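Local atomic coordinates of N-alpha-acetyltransferase 35, NatC auxiliary subunit (Saccharomyces cerevisiae, PDB entry 6YGA), a protein that serves as the auxiliary subunit of the heterotrimeric NatC complex, which acetylates the N-terminal methionine of substrates such as the L-A virus Gag protein. Residues B[444-455]-B[468-479]; B[121-130]-B[184-192]. All coordinates share one frame; numbering follows the deposited sequence. Where two conformers were deposited one is given.

Contact 1 of 2, residues B[444-455]-B[468-479]; sequences LSSMIEFSLKGF and MFWYVYYLSHHL
An antiparallel helical hairpin in the TPR-like part of the chain joins Ile448 and Leu452 to Val472 and Leu475, with segment axes 9.8 Å apart at closest approach and 160° between their directions. Ile448 is a knob in a hole formed by Val472, Leu475, Ser476 and Leu479. Its CG1 lies beside the backbone N (chi1 -69°), which sends the longer branch past Leu475 in the opposite sense, Ile448 CG1 to Leu475 CB 3.7 Å, and carries CD1 on to Leu479 CD2, while CG2 meets Val472 CG1. Leu452 lies obliquely against Val472, with Leu452 CD2 3.7 Å from Val472 CG1. Toward the connecting loop, Phe455 and Phe469 form an offset stack: centroids 4.0 Å apart, planes at 7°, with Phe469 CZ over the centre of the Phe455 ring. Between the stack and the Ile448 knob, Ser451 CB packs 3.5 Å from Val472 CG2. The hydroxyls of Ser451 and Ser476 are turned back into their own helices: Ser451 OG donates to Met447 O at 2.9 Å and Ser476 OG to Val472 O at 2.7 Å, so the faces meet mainly through carbon. Helix 511-564 packs on Val472, Phe469 and Ser476, Phe413 of helix 406-429 touches Ser446 and Phe450 of helix 433-456, and helix 603-613 touches Trp470.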
loop_
_atom_site.group_PDB
_atom_site.type_symbol
_atom_site.label_atom_id
_atom_site.label_comp_id
_atom_site.label_asym_id
_atom_site.label_seq_id
_atom_site.Cartn_x
_atom_site.Cartn_y
_atom_site.Cartn_z
ATOM N N LEU B 444 -24.010 4.476 1.451
ATOM C CA LEU B 444 -24.404 3.157 0.964
ATOM C C LEU B 444 -23.603 2.759 -0.273
ATOM O O LEU B 444 -23.248 1.585 -0.437
ATOM C CB LEU B 444 -25.905 3.137 0.682
ATOM C CG LEU B 444 -26.525 1.768 0.398
ATOM C CD1 LEU B 444 -26.010 0.733 1.387
ATOM C CD2 LEU B 444 -28.042 1.854 0.459
ATOM N N SER B 445 -23.307 3.723 -1.152
ATOM C CA SER B 445 -22.417 3.456 -2.279
ATOM C C SER B 445 -21.019 3.087 -1.799
ATOM O O SER B 445 -20.354 2.233 -2.395
ATOM C CB SER B 445 -22.347 4.673 -3.202
ATOM O OG SER B 445 -23.572 4.883 -3.877
ATOM N N SER B 446 -20.553 3.731 -0.728
ATOM C CA SER B 446 -19.237 3.400 -0.192
ATOM C C SER B 446 -19.242 2.024 0.460
ATOM O O SER B 446 -18.257 1.285 0.358
ATOM C CB SER B 446 -18.787 4.469 0.803
ATOM O OG SER B 446 -18.546 5.705 0.152
HETATM N N MSE B 447 -20.335 1.661 1.125
HETATM C CA MSE B 447 -20.455 0.339 1.733
HETATM C C MSE B 447 -20.356 -0.751 0.670
HETATM O O MSE B 447 -19.695 -1.771 0.865
HETATM C CB MSE B 447 -21.778 0.202 2.495
HETATM C CG MSE B 447 -21.914 1.100 3.718
HETATM SE SE MSE B 447 -23.724 1.083 4.465
HETATM C CE MSE B 447 -23.735 -0.690 5.272
ATOM N N ILE B 448 -21.026 -0.516 -0.460
ATOM C CA ILE B 448 -21.013 -1.479 -1.555
ATOM C C ILE B 448 -19.631 -1.544 -2.191
ATOM O O ILE B 448 -19.087 -2.630 -2.426
ATOM C CB ILE B 448 -22.099 -1.117 -2.585
ATOM C CG1 ILE B 448 -23.494 -1.343 -1.989
ATOM C CG2 ILE B 448 -21.903 -1.897 -3.871
ATOM C CD1 ILE B 448 -24.615 -0.721 -2.796
ATOM N N GLU B 449 -19.040 -0.380 -2.475
ATOM C CA GLU B 449 -17.713 -0.342 -3.082
ATOM C C GLU B 449 -16.671 -0.978 -2.170
ATOM O O GLU B 449 -15.792 -1.713 -2.635
ATOM C CB GLU B 449 -17.335 1.102 -3.412
ATOM C CG GLU B 449 -15.929 1.282 -3.969
ATOM C CD GLU B 449 -15.820 0.897 -5.433
ATOM O OE1 GLU B 449 -16.862 0.608 -6.060
ATOM O OE2 GLU B 449 -14.691 0.890 -5.958
ATOM N N PHE B 450 -16.761 -0.713 -0.865
ATOM C CA PHE B 450 -15.830 -1.309 0.089
ATOM C C PHE B 450 -15.938 -2.830 0.099
ATOM O O PHE B 450 -14.923 -3.530 0.198
ATOM C CB PHE B 450 -16.091 -0.737 1.483
ATOM C CG PHE B 450 -15.354 -1.445 2.585
ATOM C CD1 PHE B 450 -14.005 -1.216 2.793
ATOM C CD2 PHE B 450 -16.020 -2.320 3.427
ATOM C CE1 PHE B 450 -13.329 -1.858 3.815
ATOM C CE2 PHE B 450 -15.353 -2.966 4.446
ATOM C CZ PHE B 450 -14.005 -2.736 4.642
ATOM N N SER B 451 -17.158 -3.360 -0.010
ATOM C CA SER B 451 -17.345 -4.807 0.075
ATOM C C SER B 451 -16.856 -5.505 -1.188
ATOM O O SER B 451 -16.136 -6.508 -1.115
ATOM C CB SER B 451 -18.816 -5.134 0.325
ATOM O OG SER B 451 -19.283 -4.547 1.527
ATOM N N LEU B 452 -17.256 -5.003 -2.360
ATOM C CA LEU B 452 -16.843 -5.632 -3.611
ATOM C C LEU B 452 -15.340 -5.517 -3.823
ATOM O O LEU B 452 -14.733 -6.395 -4.444
ATOM C CB LEU B 452 -17.597 -5.014 -4.789
ATOM C CG LEU B 452 -19.120 -5.192 -4.821
ATOM C CD1 LEU B 452 -19.732 -4.453 -6.004
ATOM C CD2 LEU B 452 -19.500 -6.666 -4.856
ATOM N N LYS B 453 -14.722 -4.452 -3.309
ATOM C CA LYS B 453 -13.284 -4.283 -3.478
ATOM C C LYS B 453 -12.507 -5.416 -2.817
ATOM O O LYS B 453 -11.389 -5.733 -3.243
ATOM C CB LYS B 453 -12.858 -2.919 -2.924
ATOM C CG LYS B 453 -11.373 -2.640 -3.005
ATOM C CD LYS B 453 -10.914 -2.424 -4.426
ATOM C CE LYS B 453 -9.404 -2.309 -4.475
ATOM N NZ LYS B 453 -8.914 -2.104 -5.862
ATOM N N GLY B 454 -13.089 -6.045 -1.791
ATOM C CA GLY B 454 -12.438 -7.174 -1.143
ATOM C C GLY B 454 -12.201 -8.353 -2.068
ATOM O O GLY B 454 -11.228 -9.095 -1.898
ATOM N N PHE B 455 -13.073 -8.541 -3.062
ATOM C CA PHE B 455 -12.867 -9.621 -4.024
ATOM C C PHE B 455 -11.685 -9.329 -4.937
ATOM O O PHE B 455 -10.966 -10.251 -5.341
ATOM C CB PHE B 455 -14.133 -9.852 -4.851
ATOM C CG PHE B 455 -15.216 -10.577 -4.109
ATOM C CD1 PHE B 455 -15.116 -11.939 -3.866
ATOM C CD2 PHE B 455 -16.339 -9.902 -3.663
ATOM C CE1 PHE B 455 -16.114 -12.609 -3.186
ATOM C CE2 PHE B 455 -17.337 -10.567 -2.984
ATOM C CZ PHE B 455 -17.224 -11.922 -2.743
HETATM N N MSE B 468 -20.680 -12.375 1.380
HETATM C CA MSE B 468 -20.384 -11.046 0.854
HETATM C C MSE B 468 -21.255 -10.688 -0.351
HETATM O O MSE B 468 -21.804 -9.589 -0.424
HETATM C CB MSE B 468 -18.910 -10.944 0.474
HETATM C CG MSE B 468 -17.956 -11.108 1.649
HETATM SE SE MSE B 468 -18.402 -9.935 3.147
HETATM C CE MSE B 468 -18.378 -8.219 2.223
ATOM N N PHE B 469 -21.385 -11.619 -1.296
ATOM C CA PHE B 469 -22.184 -11.336 -2.483
ATOM C C PHE B 469 -23.651 -11.136 -2.128
ATOM O O PHE B 469 -24.318 -10.271 -2.705
ATOM C CB PHE B 469 -22.013 -12.449 -3.515
ATOM C CG PHE B 469 -20.805 -12.279 -4.388
ATOM C CD1 PHE B 469 -20.512 -11.050 -4.962
ATOM C CD2 PHE B 469 -19.948 -13.340 -4.618
ATOM C CE1 PHE B 469 -19.396 -10.891 -5.764
ATOM C CE2 PHE B 469 -18.835 -13.190 -5.419
ATOM C CZ PHE B 469 -18.555 -11.964 -5.990
ATOM N N TRP B 470 -24.174 -11.907 -1.175
ATOM C CA TRP B 470 -25.566 -11.703 -0.795
ATOM C C TRP B 470 -25.731 -10.425 0.013
ATOM O O TRP B 470 -26.757 -9.743 -0.100
ATOM C CB TRP B 470 -26.103 -12.896 -0.010
ATOM C CG TRP B 470 -27.532 -12.691 0.379
ATOM C CD1 TRP B 470 -28.630 -12.898 -0.402
ATOM C CD2 TRP B 470 -28.018 -12.203 1.636
ATOM N NE1 TRP B 470 -29.771 -12.578 0.293
ATOM C CE2 TRP B 470 -29.422 -12.150 1.548
ATOM C CE3 TRP B 470 -27.400 -11.811 2.827
ATOM C CZ2 TRP B 470 -30.220 -11.726 2.606
ATOM C CZ3 TRP B 470 -28.194 -11.388 3.875
ATOM C CH2 TRP B 470 -29.589 -11.350 3.758
ATOM N N TYR B 471 -24.737 -10.085 0.836
ATOM C CA TYR B 471 -24.808 -8.833 1.578
ATOM C C TYR B 471 -24.787 -7.638 0.635
ATOM O O TYR B 471 -25.499 -6.654 0.857
ATOM C CB TYR B 471 -23.664 -8.750 2.591
ATOM C CG TYR B 471 -23.646 -7.463 3.383
ATOM C CD1 TYR B 471 -24.692 -7.134 4.234
ATOM C CD2 TYR B 471 -22.581 -6.580 3.280
ATOM C CE1 TYR B 471 -24.680 -5.960 4.956
ATOM C CE2 TYR B 471 -22.557 -5.405 4.001
ATOM C CZ TYR B 471 -23.609 -5.099 4.837
ATOM O OH TYR B 471 -23.587 -3.928 5.556
ATOM N N VAL B 472 -23.995 -7.714 -0.437
ATOM C CA VAL B 472 -23.947 -6.610 -1.391
ATOM C C VAL B 472 -25.229 -6.560 -2.212
ATOM O O VAL B 472 -25.734 -5.480 -2.534
ATOM C CB VAL B 472 -22.694 -6.721 -2.279
ATOM C CG1 VAL B 472 -22.691 -5.630 -3.343
ATOM C CG2 VAL B 472 -21.451 -6.616 -1.421
ATOM N N TYR B 473 -25.778 -7.727 -2.557
ATOM C CA TYR B 473 -27.113 -7.769 -3.142
ATOM C C TYR B 473 -28.127 -7.104 -2.218
ATOM O O TYR B 473 -28.931 -6.271 -2.652
ATOM C CB TYR B 473 -27.506 -9.218 -3.426
ATOM C CG TYR B 473 -28.950 -9.396 -3.824
ATOM C CD1 TYR B 473 -29.362 -9.174 -5.130
ATOM C CD2 TYR B 473 -29.901 -9.793 -2.895
ATOM C CE1 TYR B 473 -30.684 -9.339 -5.500
ATOM C CE2 TYR B 473 -31.224 -9.960 -3.253
ATOM C CZ TYR B 473 -31.611 -9.732 -4.558
ATOM O OH TYR B 473 -32.925 -9.896 -4.924
ATOM N N TYR B 474 -28.086 -7.456 -0.933
ATOM C CA TYR B 474 -28.953 -6.828 0.057
ATOM C C TYR B 474 -28.741 -5.316 0.097
ATOM O O TYR B 474 -29.707 -4.545 0.103
ATOM C CB TYR B 474 -28.692 -7.468 1.422
ATOM C CG TYR B 474 -29.235 -6.719 2.614
ATOM C CD1 TYR B 474 -30.556 -6.877 3.018
ATOM C CD2 TYR B 474 -28.415 -5.879 3.355
ATOM C CE1 TYR B 474 -31.050 -6.201 4.121
ATOM C CE2 TYR B 474 -28.896 -5.198 4.453
ATOM C CZ TYR B 474 -30.214 -5.362 4.833
ATOM O OH TYR B 474 -30.696 -4.685 5.928
ATOM N N LEU B 475 -27.479 -4.873 0.108
ATOM C CA LEU B 475 -27.203 -3.438 0.081
ATOM C C LEU B 475 -27.682 -2.802 -1.219
ATOM O O LEU B 475 -28.280 -1.719 -1.204
ATOM C CB LEU B 475 -25.709 -3.176 0.273
ATOM C CG LEU B 475 -25.067 -3.503 1.618
ATOM C CD1 LEU B 475 -23.611 -3.060 1.600
ATOM C CD2 LEU B 475 -25.829 -2.851 2.765
ATOM N N SER B 476 -27.416 -3.453 -2.356
ATOM C CA SER B 476 -27.835 -2.915 -3.647
ATOM C C SER B 476 -29.351 -2.824 -3.757
ATOM O O SER B 476 -29.872 -1.921 -4.422
ATOM C CB SER B 476 -27.285 -3.780 -4.782
ATOM O OG SER B 476 -25.878 -3.907 -4.703
ATOM N N HIS B 477 -30.074 -3.754 -3.131
ATOM C CA HIS B 477 -31.530 -3.681 -3.154
ATOM C C HIS B 477 -32.015 -2.442 -2.417
ATOM O O HIS B 477 -32.932 -1.756 -2.880
ATOM C CB HIS B 477 -32.133 -4.951 -2.547
ATOM C CG HIS B 477 -33.631 -4.984 -2.561
ATOM N ND1 HIS B 477 -34.395 -4.543 -1.502
ATOM C CD2 HIS B 477 -34.506 -5.418 -3.500
ATOM C CE1 HIS B 477 -35.675 -4.698 -1.790
ATOM N NE2 HIS B 477 -35.770 -5.227 -2.996
ATOM N N HIS B 478 -31.394 -2.123 -1.277
ATOM C CA HIS B 478 -31.765 -0.916 -0.546
ATOM C C HIS B 478 -31.364 0.342 -1.307
ATOM O O HIS B 478 -32.086 1.347 -1.279
ATOM C CB HIS B 478 -31.131 -0.924 0.845
ATOM C CG HIS B 478 -31.857 -1.783 1.832
ATOM N ND1 HIS B 478 -32.763 -1.272 2.736
ATOM C CD2 HIS B 478 -31.814 -3.118 2.056
ATOM C CE1 HIS B 478 -33.246 -2.255 3.475
ATOM N NE2 HIS B 478 -32.687 -3.385 3.083
ATOM N N LEU B 479 -30.218 0.311 -1.992
ATOM C CA LEU B 479 -29.813 1.471 -2.777
ATOM C C LEU B 479 -30.745 1.688 -3.962
ATOM O O LEU B 479 -31.082 2.832 -4.292
ATOM C CB LEU B 479 -28.367 1.315 -3.249
ATOM C CG LEU B 479 -27.815 2.492 -4.056
ATOM C CD1 LEU B 479 -28.059 3.808 -3.332
ATOM C CD2 LEU B 479 -26.336 2.301 -4.327
#

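Contact 2 of 2, residues B[121-130]-B[184-192]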
loop_
_atom_site.group_PDB
_atom_site.type_symbol
_atom_site.label_atom_id
_atom_site.label_comp_id
_atom_site.label_asym_id
_atom_site.label_seq_id
_atom_site.Cartn_x
_atom_site.Cartn_y
_atom_site.Cartn_z
ATOM N N GLU B 121 25.864 11.893 -5.098
ATOM C CA GLU B 121 26.380 12.062 -3.745
ATOM C C GLU B 121 27.353 13.231 -3.679
ATOM O O GLU B 121 27.334 14.012 -2.720
ATOM C CB GLU B 121 27.055 10.769 -3.277
ATOM C CG GLU B 121 27.241 10.628 -1.763
ATOM C CD GLU B 121 28.493 11.307 -1.238
ATOM O OE1 GLU B 121 29.324 11.755 -2.055
ATOM O OE2 GLU B 121 28.644 11.388 -0.000
ATOM N N SER B 122 28.210 13.370 -4.695
ATOM C CA SER B 122 29.207 14.434 -4.689
ATOM C C SER B 122 28.548 15.805 -4.788
ATOM O O SER B 122 28.906 16.733 -4.052
ATOM C CB SER B 122 30.203 14.221 -5.831
ATOM O OG SER B 122 31.260 15.164 -5.780
ATOM N N LEU B 123 27.572 15.950 -5.688
ATOM C CA LEU B 123 26.888 17.232 -5.844
ATOM C C LEU B 123 26.092 17.593 -4.594
ATOM O O LEU B 123 26.153 18.732 -4.117
ATOM C CB LEU B 123 25.979 17.200 -7.074
ATOM C CG LEU B 123 25.000 18.367 -7.251
ATOM C CD1 LEU B 123 25.718 19.709 -7.239
ATOM C CD2 LEU B 123 24.196 18.208 -8.535
ATOM N N LEU B 124 25.336 16.636 -4.048
ATOM C CA LEU B 124 24.548 16.917 -2.851
ATOM C C LEU B 124 25.433 17.273 -1.661
ATOM O O LEU B 124 25.021 18.057 -0.799
ATOM C CB LEU B 124 23.657 15.720 -2.511
ATOM C CG LEU B 124 22.441 15.491 -3.410
ATOM C CD1 LEU B 124 21.715 14.207 -3.029
ATOM C CD2 LEU B 124 21.497 16.681 -3.341
ATOM N N SER B 125 26.650 16.723 -1.598
ATOM C CA SER B 125 27.533 17.014 -0.473
ATOM C C SER B 125 28.070 18.440 -0.538
ATOM O O SER B 125 28.150 19.125 0.489
ATOM C CB SER B 125 28.685 16.009 -0.431
ATOM O OG SER B 125 28.222 14.716 -0.081
ATOM N N SER B 126 28.455 18.902 -1.729
ATOM C CA SER B 126 28.890 20.288 -1.864
ATOM C C SER B 126 27.720 21.253 -1.721
ATOM O O SER B 126 27.897 22.374 -1.232
ATOM C CB SER B 126 29.586 20.500 -3.208
ATOM O OG SER B 126 28.642 20.619 -4.259
ATOM N N LEU B 127 26.521 20.834 -2.135
ATOM C CA LEU B 127 25.353 21.701 -2.037
ATOM C C LEU B 127 24.933 21.911 -0.588
ATOM O O LEU B 127 24.355 22.951 -0.255
ATOM C CB LEU B 127 24.199 21.116 -2.852
ATOM C CG LEU B 127 23.340 22.077 -3.674
ATOM C CD1 LEU B 127 24.199 23.149 -4.317
ATOM C CD2 LEU B 127 22.586 21.301 -4.740
ATOM N N VAL B 128 25.217 20.940 0.283
ATOM C CA VAL B 128 24.889 21.086 1.699
ATOM C C VAL B 128 25.662 22.252 2.307
ATOM O O VAL B 128 25.123 23.021 3.114
ATOM C CB VAL B 128 25.159 19.763 2.441
ATOM C CG1 VAL B 128 25.393 20.003 3.926
ATOM C CG2 VAL B 128 23.996 18.799 2.233
ATOM N N LYS B 129 26.923 22.423 1.904
ATOM C CA LYS B 129 27.746 23.493 2.459
ATOM C C LYS B 129 27.302 24.861 1.951
ATOM O O LYS B 129 27.306 25.841 2.705
ATOM C CB LYS B 129 29.216 23.240 2.124
ATOM C CG LYS B 129 29.596 21.770 2.197
ATOM C CD LYS B 129 30.996 21.570 2.738
ATOM C CE LYS B 129 31.075 20.275 3.527
ATOM N NZ LYS B 129 30.044 20.237 4.604
ATOM N N GLY B 130 26.915 24.946 0.682
ATOM C CA GLY B 130 26.465 26.197 0.099
ATOM C C GLY B 130 26.195 26.094 -1.389
ATOM O O GLY B 130 27.096 25.794 -2.173
ATOM N N PHE B 184 20.122 14.107 3.943
ATOM C CA PHE B 184 20.471 15.206 3.049
ATOM C C PHE B 184 19.470 16.347 3.200
ATOM O O PHE B 184 18.261 16.151 3.036
ATOM C CB PHE B 184 20.519 14.728 1.599
ATOM C CG PHE B 184 21.870 14.234 1.170
ATOM C CD1 PHE B 184 22.956 15.091 1.138
ATOM C CD2 PHE B 184 22.052 12.916 0.787
ATOM C CE1 PHE B 184 24.201 14.639 0.745
ATOM C CE2 PHE B 184 23.292 12.459 0.390
ATOM C CZ PHE B 184 24.367 13.322 0.367
ATOM N N ASN B 185 19.977 17.540 3.509
ATOM C CA ASN B 185 19.177 18.759 3.574
ATOM C C ASN B 185 19.973 19.854 2.878
ATOM O O ASN B 185 21.033 20.259 3.369
ATOM C CB ASN B 185 18.859 19.141 5.024
ATOM C CG ASN B 185 17.796 20.225 5.131
ATOM O OD1 ASN B 185 17.486 20.912 4.158
ATOM N ND2 ASN B 185 17.236 20.385 6.327
ATOM N N THR B 186 19.471 20.327 1.736
ATOM C CA THR B 186 20.167 21.316 0.922
ATOM C C THR B 186 19.737 22.747 1.225
ATOM O O THR B 186 20.300 23.680 0.643
ATOM C CB THR B 186 19.958 21.018 -0.568
ATOM O OG1 THR B 186 18.560 20.861 -0.842
ATOM C CG2 THR B 186 20.700 19.746 -0.966
ATOM N N PHE B 187 18.772 22.935 2.125
ATOM C CA PHE B 187 18.267 24.255 2.526
ATOM C C PHE B 187 17.844 24.997 1.256
ATOM O O PHE B 187 17.134 24.421 0.421
ATOM C CB PHE B 187 19.310 24.976 3.379
ATOM C CG PHE B 187 19.969 24.106 4.415
ATOM C CD1 PHE B 187 19.329 23.808 5.608
ATOM C CD2 PHE B 187 21.245 23.605 4.205
ATOM C CE1 PHE B 187 19.944 23.009 6.565
ATOM C CE2 PHE B 187 21.865 22.808 5.154
ATOM C CZ PHE B 187 21.214 22.510 6.336
ATOM N N ASP B 188 18.254 26.249 1.071
ATOM C CA ASP B 188 17.998 27.012 -0.141
ATOM C C ASP B 188 19.183 26.982 -1.100
ATOM O O ASP B 188 19.206 27.745 -2.070
ATOM C CB ASP B 188 17.652 28.459 0.228
ATOM C CG ASP B 188 17.005 29.223 -0.911
ATOM O OD1 ASP B 188 16.545 28.589 -1.883
ATOM O OD2 ASP B 188 16.961 30.469 -0.835
ATOM N N ASN B 189 20.170 26.117 -0.852
ATOM C CA ASN B 189 21.389 26.145 -1.654
ATOM C C ASN B 189 21.167 25.589 -3.055
ATOM O O ASN B 189 21.816 26.042 -4.005
ATOM C CB ASN B 189 22.502 25.371 -0.948
ATOM C CG ASN B 189 22.904 25.996 0.377
ATOM O OD1 ASN B 189 22.787 27.205 0.569
ATOM N ND2 ASN B 189 23.391 25.169 1.295
ATOM N N LEU B 190 20.275 24.619 -3.207
ATOM C CA LEU B 190 20.014 24.052 -4.525
ATOM C C LEU B 190 19.355 25.106 -5.410
ATOM O O LEU B 190 18.394 25.756 -4.980
ATOM C CB LEU B 190 19.130 22.813 -4.409
ATOM C CG LEU B 190 19.153 21.843 -5.594
ATOM C CD1 LEU B 190 18.985 20.407 -5.123
ATOM C CD2 LEU B 190 18.085 22.197 -6.611
ATOM N N PRO B 191 19.833 25.304 -6.636
ATOM C CA PRO B 191 19.347 26.421 -7.454
ATOM C C PRO B 191 17.901 26.229 -7.885
ATOM O O PRO B 191 17.321 25.144 -7.795
ATOM C CB PRO B 191 20.294 26.415 -8.658
ATOM C CG PRO B 191 20.771 25.009 -8.748
ATOM C CD PRO B 191 20.876 24.528 -7.328
ATOM N N GLY B 192 17.320 27.326 -8.370
ATOM C CA GLY B 192 15.949 27.326 -8.829
ATOM C C GLY B 192 15.790 26.674 -10.188
ATOM O O GLY B 192 16.750 26.247 -10.829
#
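Phe184 turns one ring face to Leu124 of helix 118-129, whose CB stands 3.9 Å from the ring centroid and 26° off its normal, the geometry of a CH-pi contact. The approach is displaced toward the rim, so that Leu124 CB comes closest to Phe184 CE1, at 3.5 Å. Val128 reaches the same ring differently: its CG2 is at the edge, near the ring plane, 4.0 Å from Phe184 CD1, and the two side chains cross at about a right angle. That methyl also touches Asn185 O. Farther along, Leu124 CD2 meets the methyl of Thr186, and Leu127 crosses Leu190, its CD2 lying 3.6 Å from Leu190 CG. The loop holding 184-192 links helix 142-167 to helix 193-209; Leu190 also touches Tyr157 and Lys160 of the former, and Arg281 makes a cation-pi contact with Phe184.

Toward the C-terminal part of helix 118-129 the contact becomes polar. Asn189 has CG beside its backbone N (chi1 -64°), which swings the amide toward the helix, where Asn189 ND2 donates to Leu127 O at 2.9 Å. The bond arrives nearly along the C=O axis but is bent at the hydrogen, 139°, and the acceptor is somewhat out of the amide plane. A type II' turn from Thr186 to Asn189, closed by Asn189 N to Thr186 O at 2.9 Å, presents this side chain; an Asx turn, Phe187 N to Asn185 OD1, overlaps it.

The chemistry is therefore divided: apolar side chains make most of the contact, and one side-chain amide adds a hydrogen bond to Leu127 O.

How the contacts relate
The two contacts are remote from each other: their centres are 52 Å apart, their nearest atoms about 34 Å, and they lie on opposite sides of the centre of the chain. Contact 2 comes first in the sequence, in the Mak10 family region, and contact 1 lies in the later region related to TPR repeats. They also differ in kind. Contact 1 is a buried helix pair, 728 Å² in all, whereas contact 2 sets a loop on a helix over 553 Å² and is only partly buried. Neither pair of segments touches another protein chain of the assembly.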